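Local coordinates for protein epoxide hydrolase (PDB 3G02) that probably hydrolyses epoxides to diols as an enantioselective, laboratory-evolved variant of a fungal epoxide hydrolase with the alpha/beta hydrolase fold, at residues T58-W61 with L62-R66; R81-S84 with F85-T89; G225-I228 with E229-S232; H313-R316 with E317-P320; G374-A377 with A378-P382. The protein carries 9 engineered substitutions. All blocks are in the same frame, centred on the assembly; numbering follows the deposited sequence. Where two conformers were deposited one is given.

In the fold
All five contacts are local and follow one another in series along the chain, so none nests within or crosses another. Contact 1 forms the first turns of helix 59-71. Contact 2 closes the turn from helix 75-82 into edge strand 87-92 of the central sheet. Contact 3 is a surface turn between strand 209-214 and helix 233-248. Contact 4 is the short helix 315-318, which carries the predicted proton donor Y315. Contact 5 joins the loop of the predicted catalytic H375 to helix 377-380. Contacts 4 and 5 come within about 6 Å at their nearest atoms, and the second subunit touches contacts 1 and 4.

Contact 1: T58-W61 with L62-R66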
loop_
_atom_site.group_PDB
_atom_site.type_symbol
_atom_site.label_atom_id
_atom_site.label_comp_id
_atom_site.label_asym_id
_atom_site.label_seq_id
_atom_site.Cartn_x
_atom_site.Cartn_y
_atom_site.Cartn_z
ATOM N N THR A 58 -0.764 -15.158 4.532
ATOM C CA THR A 58 -0.035 -15.819 5.605
ATOM C C THR A 58 1.348 -16.255 5.144
ATOM O O THR A 58 1.598 -16.417 3.946
ATOM C CB THR A 58 -0.786 -17.066 6.111
ATOM O OG1 THR A 58 -0.867 -18.033 5.057
ATOM C CG2 THR A 58 -2.193 -16.709 6.592
ATOM N N SER A 59 2.242 -16.455 6.108
ATOM C CA SER A 59 3.559 -17.010 5.824
ATOM C C SER A 59 3.454 -18.376 5.152
ATOM O O SER A 59 4.165 -18.644 4.187
ATOM C CB SER A 59 4.381 -17.117 7.107
ATOM O OG SER A 59 4.837 -15.833 7.503
ATOM N N GLU A 60 2.563 -19.225 5.660
ATOM C CA GLU A 60 2.368 -20.563 5.105
ATOM C C GLU A 60 1.990 -20.509 3.628
ATOM O O GLU A 60 2.577 -21.204 2.804
ATOM C CB GLU A 60 1.297 -21.314 5.888
ATOM C CG GLU A 60 1.150 -22.775 5.490
ATOM C CD GLU A 60 0.045 -23.500 6.242
ATOM O OE1 GLU A 60 -0.595 -22.903 7.140
ATOM O OE2 GLU A 60 -0.189 -24.687 5.926
ATOM N N TRP A 61 1.018 -19.662 3.297
ATOM C CA TRP A 61 0.547 -19.559 1.925
ATOM C C TRP A 61 1.661 -19.069 1.004
ATOM O O TRP A 61 1.908 -19.663 -0.045
ATOM C CB TRP A 61 -0.675 -18.638 1.840
ATOM C CG TRP A 61 -1.236 -18.509 0.457
ATOM C CD1 TRP A 61 -2.169 -19.319 -0.125
ATOM C CD2 TRP A 61 -0.892 -17.522 -0.523
ATOM N NE1 TRP A 61 -2.428 -18.901 -1.406
ATOM C CE2 TRP A 61 -1.666 -17.793 -1.675
ATOM C CE3 TRP A 61 -0.016 -16.430 -0.537
ATOM C CZ2 TRP A 61 -1.585 -17.014 -2.835
ATOM C CZ3 TRP A 61 0.070 -15.653 -1.694
ATOM C CH2 TRP A 61 -0.718 -15.953 -2.826
ATOM N N LEU A 62 2.344 -17.996 1.395
ATOM C CA LEU A 62 3.391 -17.444 0.537
ATOM C C LEU A 62 4.549 -18.419 0.320
ATOM O O LEU A 62 5.038 -18.549 -0.801
ATOM C CB LEU A 62 3.888 -16.087 1.042
ATOM C CG LEU A 62 4.715 -15.289 0.023
ATOM C CD1 LEU A 62 3.905 -14.941 -1.222
ATOM C CD2 LEU A 62 5.295 -14.034 0.649
ATOM N N THR A 63 4.969 -19.086 1.396
ATOM C CA THR A 63 6.036 -20.089 1.341
ATOM C C THR A 63 5.662 -21.217 0.381
ATOM O O THR A 63 6.449 -21.579 -0.502
ATOM C CB THR A 63 6.321 -20.680 2.744
ATOM O OG1 THR A 63 6.605 -19.620 3.666
ATOM C CG2 THR A 63 7.503 -21.656 2.711
ATOM N N THR A 64 4.456 -21.752 0.559
ATOM C CA THR A 64 3.934 -22.854 -0.258
ATOM C C THR A 64 3.787 -22.447 -1.725
ATOM O O THR A 64 4.146 -23.206 -2.625
ATOM C CB THR A 64 2.585 -23.369 0.295
ATOM O OG1 THR A 64 2.786 -23.892 1.615
ATOM C CG2 THR A 64 2.002 -24.473 -0.594
ATOM N N MET A 65 3.279 -21.242 -1.961
ATOM C CA MET A 65 3.113 -20.750 -3.330
ATOM C C MET A 65 4.443 -20.501 -4.027
ATOM O O MET A 65 4.570 -20.761 -5.226
ATOM C CB MET A 65 2.255 -19.484 -3.353
ATOM C CG MET A 65 0.804 -19.735 -2.999
ATOM S SD MET A 65 -0.083 -20.677 -4.256
ATOM C CE MET A 65 -0.428 -19.409 -5.474
ATOM N N ARG A 66 5.433 -20.004 -3.279
ATOM C CA ARG A 66 6.780 -19.807 -3.818
ATOM C C ARG A 66 7.384 -21.139 -4.254
ATOM O O ARG A 66 7.967 -21.236 -5.333
ATOM C CB ARG A 66 7.691 -19.117 -2.797
ATOM C CG ARG A 66 9.108 -18.884 -3.310
ATOM C CD ARG A 66 9.985 -18.195 -2.278
ATOM N NE ARG A 66 11.392 -18.227 -2.671
ATOM C CZ ARG A 66 12.213 -19.246 -2.426
ATOM N NH1 ARG A 66 11.778 -20.322 -1.780
ATOM N NH2 ARG A 66 13.473 -19.191 -2.826
#
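W61 and M65 meet one turn apart on helix 59-71. CG of M65 lies over the face of the indole, 3.6 Å from the centroid of the W61 six-membered ring. This is a CH-pi contact. The sulfur is more oblique: SD of M65 is 4.5 Å from the centroid of the W61 five-membered ring, a Met-aromatic contact. The methionine chain bends at both chi2 (-69°) and chi3 (-79°), and its CE reaches CZ2 of W61 at 3.7 Å. L62 adds CD1 against CZ3 of the same indole. CG of W61 is anti to the backbone N (chi1 -179°), which brings one face of the indole to M65.

The backbone is regular. N of M65 donates to O of W61 at 2.8 Å. Two threonines add a second bond each to the carbonyl four residues back. In the conformer described, OG1 of T63 gives 2.7 Å to O of S59, from above the carbonyl plane. OG1 of T64 gives 2.9 Å to O of E60, and the N of T64 reaches that oxygen from the opposite face. T58 is the N-cap: its OG1 accepts from N of W61 at 3.1 Å.

Further out, L275 of helix 271-284 packs on W61, L62 and M65, while I295 and L296 touch M65. OG of S59 bonds S48, and H265 of the second subunit packs on L62. The hydroxyls of T58, T64 and, in that conformer, T63 are thus satisfied by the helix's own backbone, while W61 and M65 present a joined apolar surface to helices 271-284 and 292-304.

Contact 2: R81-S84 with F85-T89; sequences RLNS and FPQFT
S84 and F85 form the close-packed part of this turn. OG of S84 comes to 3.3 Å from CD2 of the F85 ring, in an oblique approach. The same hydroxyl donates to O of R81 at 2.5 Å, in the carbonyl plane and on a lone pair. The chi1 of S84 (69°) sets OG between its own backbone N and carbonyl carbon, from where it reaches back to R81. N of S84 also donates to O of R81, which therefore holds two bonds. The F85 ring is buried against L129 and Q130 of helix 126-135, with R133 in a cation-pi contact.

L82 to F85 is a type I beta turn. It ends helix 75-82 and leads into strand 87-92, an outermost strand of the central sheet.

The other part is held more loosely. NE2 of Q87 reaches OD1 of N83 at 3.0 Å, but the bond is bent (121°) and weak. The two amide planes stand 38° apart. OD1 of N83 also accepts from V22 N, and OE1 of Q87 bonds H98. A water accepts from NE2 of Q87 at 2.9 Å and lies 2.7 Å from O of F85.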
loop_
_atom_site.group_PDB
_atom_site.type_symbol
_atom_site.label_atom_id
_atom_site.label_comp_id
_atom_site.label_asym_id
_atom_site.label_seq_id
_atom_site.Cartn_x
_atom_site.Cartn_y
_atom_site.Cartn_z
ATOM N N ARG A 81 -3.129 -22.445 -23.767
ATOM C CA ARG A 81 -4.533 -22.116 -23.527
ATOM C C ARG A 81 -4.854 -20.691 -23.988
ATOM O O ARG A 81 -5.891 -20.455 -24.607
ATOM C CB ARG A 81 -4.898 -22.303 -22.052
ATOM C CG ARG A 81 -6.381 -22.132 -21.753
ATOM C CD ARG A 81 -6.751 -22.705 -20.392
ATOM N NE ARG A 81 -6.306 -21.861 -19.282
ATOM C CZ ARG A 81 -6.983 -20.817 -18.803
ATOM N NH1 ARG A 81 -8.144 -20.461 -19.338
ATOM N NH2 ARG A 81 -6.493 -20.123 -17.785
ATOM N N LEU A 82 -3.962 -19.748 -23.695
ATOM C CA LEU A 82 -4.119 -18.376 -24.190
ATOM C C LEU A 82 -4.281 -18.362 -25.709
ATOM O O LEU A 82 -5.172 -17.701 -26.249
ATOM C CB LEU A 82 -2.929 -17.504 -23.772
ATOM C CG LEU A 82 -2.718 -17.244 -22.275
ATOM C CD1 LEU A 82 -1.584 -16.258 -22.068
ATOM C CD2 LEU A 82 -3.985 -16.720 -21.646
ATOM N N ASN A 83 -3.427 -19.132 -26.381
ATOM C CA ASN A 83 -3.383 -19.175 -27.839
ATOM C C ASN A 83 -4.460 -20.054 -28.480
ATOM O O ASN A 83 -4.515 -20.172 -29.707
ATOM C CB ASN A 83 -1.985 -19.597 -28.295
ATOM C CG ASN A 83 -0.932 -18.543 -27.996
ATOM O OD1 ASN A 83 -1.222 -17.344 -27.991
ATOM N ND2 ASN A 83 0.294 -18.985 -27.747
ATOM N N SER A 84 -5.323 -20.640 -27.650
ATOM C CA SER A 84 -6.418 -21.484 -28.135
ATOM C C SER A 84 -7.606 -20.688 -28.679
ATOM O O SER A 84 -8.479 -21.255 -29.336
ATOM C CB SER A 84 -6.882 -22.466 -27.050
ATOM O OG SER A 84 -7.527 -21.803 -25.977
ATOM N N PHE A 85 -7.639 -19.385 -28.399
ATOM C CA PHE A 85 -8.689 -18.502 -28.903
ATOM C C PHE A 85 -8.087 -17.455 -29.831
ATOM O O PHE A 85 -6.902 -17.135 -29.704
ATOM C CB PHE A 85 -9.420 -17.816 -27.742
ATOM C CG PHE A 85 -10.346 -18.726 -26.989
ATOM C CD1 PHE A 85 -11.681 -18.852 -27.363
ATOM C CD2 PHE A 85 -9.881 -19.466 -25.905
ATOM C CE1 PHE A 85 -12.537 -19.702 -26.665
ATOM C CE2 PHE A 85 -10.732 -20.316 -25.200
ATOM C CZ PHE A 85 -12.060 -20.431 -25.582
ATOM N N PRO A 86 -8.892 -16.926 -30.776
ATOM C CA PRO A 86 -8.377 -15.863 -31.644
ATOM C C PRO A 86 -7.942 -14.647 -30.831
ATOM O O PRO A 86 -8.695 -14.174 -29.979
ATOM C CB PRO A 86 -9.583 -15.507 -32.525
ATOM C CG PRO A 86 -10.429 -16.746 -32.515
ATOM C CD PRO A 86 -10.284 -17.277 -31.116
ATOM N N GLN A 87 -6.718 -14.185 -31.079
ATOM C CA GLN A 87 -6.211 -12.937 -30.506
ATOM C C GLN A 87 -5.656 -12.063 -31.615
ATOM O O GLN A 87 -5.123 -12.569 -32.611
ATOM C CB GLN A 87 -5.084 -13.190 -29.510
ATOM C CG GLN A 87 -5.419 -14.052 -28.312
ATOM C CD GLN A 87 -4.184 -14.327 -27.491
ATOM O OE1 GLN A 87 -3.833 -13.548 -26.609
ATOM N NE2 GLN A 87 -3.499 -15.424 -27.789
ATOM N N PHE A 88 -5.761 -10.752 -31.423
ATOM C CA PHE A 88 -5.268 -9.777 -32.388
ATOM C C PHE A 88 -4.700 -8.567 -31.672
ATOM O O PHE A 88 -4.941 -8.369 -30.478
ATOM C CB PHE A 88 -6.402 -9.314 -33.310
ATOM C CG PHE A 88 -7.163 -10.434 -33.960
ATOM C CD1 PHE A 88 -8.262 -11.005 -33.321
ATOM C CD2 PHE A 88 -6.787 -10.912 -35.213
ATOM C CE1 PHE A 88 -8.973 -12.043 -33.917
ATOM C CE2 PHE A 88 -7.493 -11.947 -35.821
ATOM C CZ PHE A 88 -8.587 -12.515 -35.172
ATOM N N THR A 89 -3.939 -7.757 -32.400
ATOM C CA THR A 89 -3.627 -6.408 -31.945
ATOM C C THR A 89 -4.006 -5.413 -33.023
ATOM O O THR A 89 -3.985 -5.726 -34.216
ATOM C CB THR A 89 -2.136 -6.205 -31.586
ATOM O OG1 THR A 89 -1.316 -6.425 -32.740
ATOM C CG2 THR A 89 -1.700 -7.136 -30.462
HETATM O O HOH W 1 -4.209 -16.891 -30.160
#

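Contact 3: G225-I228 with E229-S232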
loop_
_atom_site.group_PDB
_atom_site.type_symbol
_atom_site.label_atom_id
_atom_site.label_comp_id
_atom_site.label_asym_id
_atom_site.label_seq_id
_atom_site.Cartn_x
_atom_site.Cartn_y
_atom_site.Cartn_z
ATOM N N GLY A 225 -32.057 9.030 -1.262
ATOM C CA GLY A 225 -32.634 7.720 -0.965
ATOM C C GLY A 225 -32.588 6.764 -2.148
ATOM O O GLY A 225 -32.096 7.131 -3.218
ATOM N N PRO A 226 -33.103 5.530 -1.971
ATOM C CA PRO A 226 -33.683 4.983 -0.737
ATOM C C PRO A 226 -32.676 4.797 0.399
ATOM O O PRO A 226 -31.497 4.523 0.156
ATOM C CB PRO A 226 -34.243 3.627 -1.181
ATOM C CG PRO A 226 -33.472 3.273 -2.389
ATOM C CD PRO A 226 -33.165 4.562 -3.079
ATOM N N SER A 227 -33.157 4.953 1.628
ATOM C CA SER A 227 -32.319 4.894 2.822
ATOM C C SER A 227 -31.879 3.470 3.155
ATOM O O SER A 227 -32.459 2.498 2.660
ATOM C CB SER A 227 -33.084 5.475 4.011
ATOM O OG SER A 227 -34.211 4.667 4.311
ATOM N N ILE A 228 -30.854 3.365 4.002
ATOM C CA ILE A 228 -30.403 2.090 4.568
ATOM C C ILE A 228 -31.549 1.390 5.299
ATOM O O ILE A 228 -31.684 0.168 5.231
ATOM C CB ILE A 228 -29.220 2.294 5.564
ATOM C CG1 ILE A 228 -28.065 3.057 4.902
ATOM C CG2 ILE A 228 -28.753 0.958 6.166
ATOM C CD1 ILE A 228 -27.144 2.206 4.061
ATOM N N GLU A 229 -32.370 2.181 5.992
ATOM C CA GLU A 229 -33.517 1.673 6.750
ATOM C C GLU A 229 -34.544 0.963 5.875
ATOM O O GLU A 229 -35.247 0.071 6.343
ATOM C CB GLU A 229 -34.210 2.807 7.513
ATOM C CG GLU A 229 -33.450 3.300 8.735
ATOM C CD GLU A 229 -32.314 4.248 8.395
ATOM O OE1 GLU A 229 -32.334 4.850 7.299
ATOM O OE2 GLU A 229 -31.400 4.396 9.237
ATOM N N SER A 230 -34.627 1.370 4.610
ATOM C CA SER A 230 -35.579 0.783 3.669
ATOM C C SER A 230 -35.112 -0.559 3.100
ATOM O O SER A 230 -35.880 -1.264 2.443
ATOM C CB SER A 230 -35.868 1.760 2.528
ATOM O OG SER A 230 -34.798 1.787 1.594
ATOM N N LEU A 231 -33.850 -0.904 3.345
ATOM C CA LEU A 231 -33.257 -2.110 2.773
ATOM C C LEU A 231 -33.613 -3.354 3.572
ATOM O O LEU A 231 -33.801 -3.287 4.786
ATOM C CB LEU A 231 -31.733 -1.962 2.681
ATOM C CG LEU A 231 -31.196 -0.760 1.899
ATOM C CD1 LEU A 231 -29.676 -0.785 1.917
ATOM C CD2 LEU A 231 -31.722 -0.729 0.468
ATOM N N SER A 232 -33.694 -4.489 2.879
ATOM C CA SER A 232 -33.937 -5.779 3.523
ATOM C C SER A 232 -32.761 -6.169 4.420
ATOM O O SER A 232 -31.664 -5.618 4.289
ATOM C CB SER A 232 -34.181 -6.862 2.472
ATOM O OG SER A 232 -32.988 -7.173 1.770
#
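S230 folds its side chain back over the residues that open this turn. Its CB lies 3.5 Å from O of S227 and 3.8 Å from OG of S227. At the tip, OG donates to O of S227 at 2.7 Å, in the carbonyl plane and on a lone pair. The same OG touches CB of P226 at 3.4 Å. A chi1 of 77° swings OG back along the chain toward that carbonyl. N of S230 also donates to O of S227, at 3.1 Å, but from well above the carbonyl plane. That oxygen is thus gripped by both donors of one residue. OG of S227 adds a weak bond from the same N.

OE1 of E229 comes to 3.4 Å from CB of S227. N of L231 donates to O of I228 at 3.1 Å. The side chains of L231 and I228 approach more loosely, and both pack on W357 and on I239 of helix 233-248. The peptide bond before P226 is cis, and O of P226 bonds W357. S232 caps the helix that follows.

Two successive i to i+3 backbone bonds, S227 to S230 and I228 to L231, give two overlapping turns on the surface. They lie in the loop from strand 209-214 to helix 233-248.

Contact 4: H313-R316 with E317-P320; sequences HTYR and EWVP. Engineered in segment 317-320: W318 (natural residue Thr), V319 (natural residue Thr). With FMT (formic acid), chain C.
Helical bonds link the two segments around Y315 to W318. O of T314 accepts two amides: N of W318 at 2.8 Å, and N of E317. O of Y315 takes N of V319 at 2.9 Å in a nearly straight bond (169°).

Y315 and W318, the latter engineered, lie side by side and point the same way. The edge of the indole is turned to the face of the phenol in an offset edge-to-face pair, with ring planes at 88°. CZ3 of W318 comes to 3.9 Å from CE2 of Y315. V319, also engineered, brings CG2 to the edge of the Y315 ring, 4.0 Å from CD2 in the conformer described.

OH of Y315 donates to O2 of a bound formic acid at 2.6 Å. Y252 also bonds this molecule, and CZ3 of W318 is 3.5 Å from its carbon. R316 lays its guanidinium over O of H313. It forms salt bridges with D164 and with E47 of the second subunit. OE1 of E317 bonds N of L167.

Y315 is predicted to be a proton donor of the active site. W318 comes within about 4 Å of D193, the predicted nucleophile, between their side chains. The formic acid probably comes from the crystallisation liquor. Its bond to Y315 is consistent with a phenol that can give a hydrogen bond to an oxygen bound in this pocket.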
loop_
_atom_site.group_PDB
_atom_site.type_symbol
_atom_site.label_atom_id
_atom_site.label_comp_id
_atom_site.label_asym_id
_atom_site.label_seq_id
_atom_site.Cartn_x
_atom_site.Cartn_y
_atom_site.Cartn_z
ATOM N N HIS A 313 -3.019 3.311 -13.569
ATOM C CA HIS A 313 -3.217 4.735 -13.875
ATOM C C HIS A 313 -4.627 5.231 -13.576
ATOM O O HIS A 313 -4.814 6.386 -13.194
ATOM C CB HIS A 313 -2.825 5.065 -15.330
ATOM C CG HIS A 313 -3.688 4.409 -16.370
ATOM N ND1 HIS A 313 -3.461 3.127 -16.827
ATOM C CD2 HIS A 313 -4.756 4.871 -17.065
ATOM C CE1 HIS A 313 -4.364 2.823 -17.743
ATOM N NE2 HIS A 313 -5.160 3.864 -17.908
ATOM N N THR A 314 -5.613 4.354 -13.735
ATOM C CA THR A 314 -7.007 4.743 -13.565
ATOM C C THR A 314 -7.396 4.993 -12.115
ATOM O O THR A 314 -8.380 5.679 -11.854
ATOM C CB THR A 314 -7.959 3.678 -14.117
ATOM O OG1 THR A 314 -7.595 2.410 -13.570
ATOM C CG2 THR A 314 -7.872 3.624 -15.640
ATOM N N TYR A 315 -6.637 4.440 -11.172
ATOM C CA TYR A 315 -7.034 4.528 -9.768
ATOM C C TYR A 315 -7.166 5.951 -9.236
ATOM O O TYR A 315 -8.051 6.228 -8.437
ATOM C CB TYR A 315 -6.103 3.706 -8.877
ATOM C CG TYR A 315 -6.464 2.244 -8.862
ATOM C CD1 TYR A 315 -6.076 1.403 -9.903
ATOM C CD2 TYR A 315 -7.209 1.701 -7.813
ATOM C CE1 TYR A 315 -6.412 0.054 -9.896
ATOM C CE2 TYR A 315 -7.554 0.356 -7.797
ATOM C CZ TYR A 315 -7.154 -0.459 -8.842
ATOM O OH TYR A 315 -7.483 -1.796 -8.840
ATOM N N ARG A 316 -6.298 6.852 -9.685
ATOM C CA ARG A 316 -6.371 8.240 -9.215
ATOM C C ARG A 316 -7.668 8.937 -9.636
ATOM O O ARG A 316 -8.053 9.935 -9.029
ATOM C CB ARG A 316 -5.138 9.044 -9.626
ATOM C CG ARG A 316 -4.826 9.042 -11.106
ATOM C CD ARG A 316 -3.520 9.759 -11.319
ATOM N NE ARG A 316 -2.998 9.668 -12.679
ATOM C CZ ARG A 316 -2.190 8.706 -13.117
ATOM N NH1 ARG A 316 -1.826 7.711 -12.314
ATOM N NH2 ARG A 316 -1.749 8.732 -14.366
ATOM N N GLU A 317 -8.340 8.398 -10.653
ATOM C CA GLU A 317 -9.679 8.862 -11.039
ATOM C C GLU A 317 -10.792 7.958 -10.501
ATOM O O GLU A 317 -11.889 8.432 -10.195
ATOM C CB GLU A 317 -9.806 8.963 -12.558
ATOM C CG GLU A 317 -8.939 10.034 -13.193
ATOM C CD GLU A 317 -9.356 10.363 -14.615
ATOM O OE1 GLU A 317 -10.148 9.592 -15.201
ATOM O OE2 GLU A 317 -8.888 11.397 -15.140
ATOM N N TRP A 318 -10.516 6.660 -10.396
ATOM C CA TRP A 318 -11.545 5.679 -10.032
ATOM C C TRP A 318 -11.893 5.669 -8.540
ATOM O O TRP A 318 -13.056 5.481 -8.179
ATOM C CB TRP A 318 -11.132 4.281 -10.509
ATOM C CG TRP A 318 -12.201 3.217 -10.400
ATOM C CD1 TRP A 318 -13.427 3.207 -11.014
ATOM C CD2 TRP A 318 -12.116 1.997 -9.657
ATOM N NE1 TRP A 318 -14.111 2.061 -10.687
ATOM C CE2 TRP A 318 -13.331 1.301 -9.855
ATOM C CE3 TRP A 318 -11.133 1.424 -8.836
ATOM C CZ2 TRP A 318 -13.589 0.061 -9.263
ATOM C CZ3 TRP A 318 -11.392 0.195 -8.246
ATOM C CH2 TRP A 318 -12.612 -0.475 -8.466
ATOM N N VAL A 319 -10.881 5.864 -7.696
ATOM C CA VAL A 319 -11.067 5.891 -6.244
ATOM C C VAL A 319 -12.040 7.006 -5.789
ATOM O O VAL A 319 -12.958 6.728 -5.012
ATOM C CB VAL A 319 -9.701 5.919 -5.491
ATOM C CG1 VAL A 319 -9.884 6.231 -4.014
ATOM C CG2 VAL A 319 -8.976 4.588 -5.659
ATOM N N PRO A 320 -11.862 8.254 -6.287
ATOM C CA PRO A 320 -12.830 9.334 -5.992
ATOM C C PRO A 320 -14.289 9.004 -6.339
ATOM O O PRO A 320 -15.194 9.466 -5.640
ATOM C CB PRO A 320 -12.341 10.494 -6.866
ATOM C CG PRO A 320 -10.894 10.251 -7.032
ATOM C CD PRO A 320 -10.763 8.763 -7.138
HETATM C C FMT C . -10.206 -3.087 -8.093
HETATM O O1 FMT C . -11.248 -3.602 -7.702
HETATM O O2 FMT C . -9.395 -2.579 -7.316
#

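Contact 5: G374-A377 with A378-P382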
loop_
_atom_site.group_PDB
_atom_site.type_symbol
_atom_site.label_atom_id
_atom_site.label_comp_id
_atom_site.label_asym_id
_atom_site.label_seq_id
_atom_site.Cartn_x
_atom_site.Cartn_y
_atom_site.Cartn_z
ATOM N N GLY A 374 -18.292 -14.617 -5.973
ATOM C CA GLY A 374 -17.626 -13.425 -5.476
ATOM C C GLY A 374 -17.348 -12.407 -6.565
ATOM O O GLY A 374 -18.110 -12.269 -7.526
ATOM N N HIS A 375 -16.233 -11.704 -6.414
ATOM C CA HIS A 375 -15.902 -10.580 -7.280
ATOM C C HIS A 375 -15.532 -10.955 -8.713
ATOM O O HIS A 375 -15.883 -10.237 -9.655
ATOM C CB HIS A 375 -14.765 -9.776 -6.657
ATOM C CG HIS A 375 -14.276 -8.667 -7.529
ATOM N ND1 HIS A 375 -14.996 -7.511 -7.729
ATOM C CD2 HIS A 375 -13.148 -8.546 -8.268
ATOM C CE1 HIS A 375 -14.326 -6.718 -8.547
ATOM N NE2 HIS A 375 -13.202 -7.322 -8.889
ATOM N N PHE A 376 -14.798 -12.052 -8.875
ATOM C CA PHE A 376 -14.319 -12.459 -10.188
ATOM C C PHE A 376 -15.389 -13.284 -10.910
ATOM O O PHE A 376 -15.190 -14.467 -11.208
ATOM C CB PHE A 376 -12.999 -13.229 -10.058
ATOM C CG PHE A 376 -11.857 -12.400 -9.517
ATOM C CD1 PHE A 376 -11.133 -11.566 -10.361
ATOM C CD2 PHE A 376 -11.503 -12.456 -8.175
ATOM C CE1 PHE A 376 -10.082 -10.789 -9.874
ATOM C CE2 PHE A 376 -10.446 -11.696 -7.680
ATOM C CZ PHE A 376 -9.734 -10.862 -8.534
ATOM N N ALA A 377 -16.521 -12.643 -11.197
ATOM C CA ALA A 377 -17.705 -13.334 -11.706
ATOM C C ALA A 377 -17.456 -14.180 -12.953
ATOM O O ALA A 377 -17.931 -15.308 -13.038
ATOM C CB ALA A 377 -18.833 -12.350 -11.948
ATOM N N ALA A 378 -16.711 -13.637 -13.913
ATOM C CA ALA A 378 -16.407 -14.374 -15.142
ATOM C C ALA A 378 -15.594 -15.644 -14.881
ATOM O O ALA A 378 -15.765 -16.641 -15.582
ATOM C CB ALA A 378 -15.701 -13.474 -16.151
ATOM N N LEU A 379 -14.724 -15.602 -13.872
ATOM C CA LEU A 379 -13.938 -16.772 -13.472
ATOM C C LEU A 379 -14.706 -17.726 -12.570
ATOM O O LEU A 379 -14.575 -18.944 -12.689
ATOM C CB LEU A 379 -12.663 -16.342 -12.736
ATOM C CG LEU A 379 -11.488 -15.744 -13.499
ATOM C CD1 LEU A 379 -10.354 -15.482 -12.527
ATOM C CD2 LEU A 379 -11.025 -16.673 -14.612
ATOM N N GLU A 380 -15.478 -17.165 -11.643
ATOM C CA GLU A 380 -16.117 -17.947 -10.588
ATOM C C GLU A 380 -17.435 -18.551 -11.039
ATOM O O GLU A 380 -17.726 -19.714 -10.738
ATOM C CB GLU A 380 -16.374 -17.065 -9.369
ATOM C CG GLU A 380 -15.132 -16.596 -8.640
ATOM C CD GLU A 380 -15.482 -15.770 -7.430
ATOM O OE1 GLU A 380 -16.157 -16.302 -6.525
ATOM O OE2 GLU A 380 -15.097 -14.586 -7.388
ATOM N N ARG A 381 -18.233 -17.746 -11.742
ATOM C CA ARG A 381 -19.583 -18.134 -12.151
ATOM C C ARG A 381 -19.806 -17.854 -13.641
ATOM O O ARG A 381 -20.751 -17.142 -14.000
ATOM C CB ARG A 381 -20.639 -17.387 -11.317
ATOM C CG ARG A 381 -20.456 -17.432 -9.795
ATOM C CD ARG A 381 -20.435 -18.850 -9.233
ATOM N NE ARG A 381 -21.685 -19.565 -9.468
ATOM C CZ ARG A 381 -21.934 -20.805 -9.049
ATOM N NH1 ARG A 381 -21.023 -21.484 -8.365
ATOM N NH2 ARG A 381 -23.102 -21.367 -9.317
ATOM N N PRO A 382 -18.950 -18.419 -14.515
ATOM C CA PRO A 382 -19.055 -18.099 -15.939
ATOM C C PRO A 382 -20.407 -18.460 -16.555
ATOM O O PRO A 382 -20.926 -17.702 -17.367
ATOM C CB PRO A 382 -17.932 -18.928 -16.575
ATOM C CG PRO A 382 -17.658 -20.025 -15.591
ATOM C CD PRO A 382 -17.858 -19.378 -14.258
#
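N of A378 lies close to O of F376, without a hydrogen bond, at the start of helix 377-380. F376 is the N-cap residue and the centre of an inverse gamma turn. L379 comes next. Its N makes a weak bond to O of F376, and its CB meets CB of F376 at 4.1 Å.

E380 carries the contact. Its N donates to O of F376 at 2.7 Å. Its CG packs on the same oxygen at 3.3 Å. With chi1 at -68° and CD extended beyond CG (chi2 -178°), the carboxylate reaches back to the backbone of G374 to F376. There OE1 accepts from N of G374 at 2.8 Å, from above the carboxylate plane. OE2 takes N of F376 at 3.0 Å on its anti side, somewhat out of the carboxylate plane. OE2 also lies 3.7 Å from CB of F376. N of D287 gives OE1 a second bond.

The loop held this way follows strand 362-369, the last strand of the alpha/beta hydrolase sheet, where this fold carries its catalytic histidine. H375 is the predicted one. It sits between the two amides that E380 binds. Its ND1 bonds OD1 of D349, and its side chain is about 3 Å from that of D193, the predicted nucleophile. CD2 of H375 lies over one face of the F376 ring, and Y282 stacks on that phenyl.

R381 leaves the helical conformation, yet its N still donates to O of A377 at 2.8 Å. Its chain bends away, and NH2 forms a salt bridge with E384. P382 starts the next helix, 382-396, and packs on P127 and I128 of helix 126-135.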